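Local coordinates for lipoprotein (PDB 6JF1) that probably captures L-methionine outside the cell and delivers it to an ABC-type importer, as its substrate-binding lipoprotein, at residues A[36-39]-A[40-43]. Sequence-based numbering, arbitrary orientation.
Sequences SGSE and EKRW. With ZN (zinc ion), chain D.
Two overlapping beta turns, type II' from Ser36 to Glu39 and type I from Ser38 to Lys41, carry the loop after strand 27-33 into helix 41-50 in the lobe of this substrate-binding protein whose sheet contains that strand. Lys41 N closes the second turn on Ser38 O at 3.1 Å, with a fairly straight bond (160°) that meets the oxygen from above its carbonyl plane. The start of the Lys41 side chain follows the same carbonyl, CG lying 3.3 Å from Ser38 O. A water 2.7 Å from Gly37 O donates to it and accepts from Glu40 N, tying the first turn to the second. Arg42, the next residue after Lys41, folds back to the carbonyl of Glu39: CG sits between its backbone N and carbonyl carbon (chi1 64°) and a bend at chi3 brings NE to 3.3 Å from Glu39 O, almost in line with the C=O but bent at the hydrogen (138°), the oxygen tilted from the guanidinium plane; NH2 adds a weak bond. A second water links Glu39 O with Arg42 N and NE. Beyond this, Arg42 NH2 forms a salt bridge with Asp272, and the Glu39 carboxylate reaches Arg35 and Thr207. Glu40 extends from the turn to place OE1 2.0 Å from a zinc ion also bound by Glu61, while OE2, farther from the zinc at 2.7 Å, accepts from Arg35 N. Gripping both carboxylate oxygens should limit rotation of the Glu40 head, and the bound zinc ion probably favours the ionised carboxylate.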
loop_
_atom_site.group_PDB
_atom_site.type_symbol
_atom_site.label_atom_id
_atom_site.label_comp_id
_atom_site.label_asym_id
_atom_site.label_seq_id
_atom_site.Cartn_x
_atom_site.Cartn_y
_atom_site.Cartn_z
ATOM N N SER A 36 -5.953 -9.039 -4.963
ATOM C CA SER A 36 -6.308 -10.366 -5.498
ATOM C C SER A 36 -6.580 -11.382 -4.386
ATOM O O SER A 36 -6.312 -11.157 -3.219
ATOM C CB SER A 36 -5.184 -10.865 -6.377
ATOM O OG SER A 36 -5.141 -10.075 -7.550
ATOM N N GLY A 37 -7.108 -12.530 -4.801
ATOM C CA GLY A 37 -7.446 -13.617 -3.890
ATOM C C GLY A 37 -8.463 -13.196 -2.842
ATOM O O GLY A 37 -9.488 -12.570 -3.107
ATOM N N SER A 38 -8.179 -13.546 -1.611
ATOM C CA SER A 38 -9.174 -13.350 -0.605
ATOM C C SER A 38 -8.991 -11.997 0.121
ATOM O O SER A 38 -9.639 -11.790 1.139
ATOM C CB SER A 38 -9.082 -14.520 0.358
ATOM O OG SER A 38 -9.306 -15.727 -0.354
ATOM N N GLU A 39 -8.128 -11.098 -0.372
ATOM C CA GLU A 39 -7.677 -9.941 0.435
ATOM C C GLU A 39 -8.797 -8.915 0.641
ATOM O O GLU A 39 -8.699 -8.102 1.527
ATOM C CB GLU A 39 -6.380 -9.339 -0.120
ATOM C CG GLU A 39 -5.291 -10.390 -0.128
ATOM C CD GLU A 39 -3.899 -10.013 -0.591
ATOM O OE1 GLU A 39 -3.761 -9.003 -1.287
ATOM O OE2 GLU A 39 -2.953 -10.766 -0.246
ATOM N N GLU A 40 -9.865 -8.989 -0.125
ATOM C CA GLU A 40 -10.932 -7.987 0.011
ATOM C C GLU A 40 -12.078 -8.514 0.884
ATOM O O GLU A 40 -13.088 -7.838 1.004
ATOM C CB GLU A 40 -11.375 -7.552 -1.383
ATOM C CG GLU A 40 -10.192 -6.877 -2.071
ATOM C CD GLU A 40 -10.494 -6.457 -3.485
ATOM O OE1 GLU A 40 -11.443 -7.045 -4.067
ATOM O OE2 GLU A 40 -9.805 -5.530 -3.981
ATOM N N LYS A 41 -11.915 -9.713 1.463
ATOM C CA LYS A 41 -12.991 -10.318 2.227
ATOM C C LYS A 41 -13.339 -9.472 3.454
ATOM O O LYS A 41 -14.477 -9.513 3.908
ATOM C CB LYS A 41 -12.681 -11.774 2.584
ATOM C CG LYS A 41 -12.748 -12.736 1.410
ATOM C CD LYS A 41 -14.137 -13.153 1.051
ATOM C CE LYS A 41 -14.200 -13.836 -0.303
ATOM N NZ LYS A 41 -13.400 -15.089 -0.339
ATOM N N ARG A 42 -12.403 -8.663 3.949
ATOM C CA ARG A 42 -12.707 -7.788 5.070
ATOM C C ARG A 42 -13.969 -6.968 4.778
ATOM O O ARG A 42 -14.770 -6.734 5.683
ATOM C CB ARG A 42 -11.539 -6.830 5.402
ATOM C CG ARG A 42 -11.187 -5.821 4.302
ATOM C CD ARG A 42 -9.803 -5.182 4.518
ATOM N NE ARG A 42 -8.766 -6.150 4.143
ATOM C CZ ARG A 42 -7.455 -6.051 4.361
ATOM N NH1 ARG A 42 -6.962 -5.039 5.062
ATOM N NH2 ARG A 42 -6.647 -7.004 3.920
ATOM N N TRP A 43 -14.130 -6.541 3.524
ATOM C CA TRP A 43 -15.231 -5.703 3.133
ATOM C C TRP A 43 -16.564 -6.468 3.089
ATOM O O TRP A 43 -17.644 -5.891 3.370
ATOM C CB TRP A 43 -14.921 -5.038 1.791
ATOM C CG TRP A 43 -13.774 -4.086 1.913
ATOM C CD1 TRP A 43 -12.581 -4.177 1.262
ATOM C CD2 TRP A 43 -13.725 -2.889 2.717
ATOM N NE1 TRP A 43 -11.765 -3.143 1.662
ATOM C CE2 TRP A 43 -12.450 -2.317 2.516
ATOM C CE3 TRP A 43 -14.624 -2.236 3.562
ATOM C CZ2 TRP A 43 -12.052 -1.140 3.153
ATOM C CZ3 TRP A 43 -14.244 -1.062 4.177
ATOM C CH2 TRP A 43 -12.970 -0.522 3.983
HETATM ZN ZN ZN D . -11.584 -6.188 -5.902
HETATM O O HOH W 1 -8.927 -9.760 -3.235
HETATM O O HOH W 2 -11.270 -11.045 -1.787
HETATM O O HOH W 3 -9.500 -8.973 3.720
HETATM O O HOH W 4 -13.110 -6.914 -6.628
#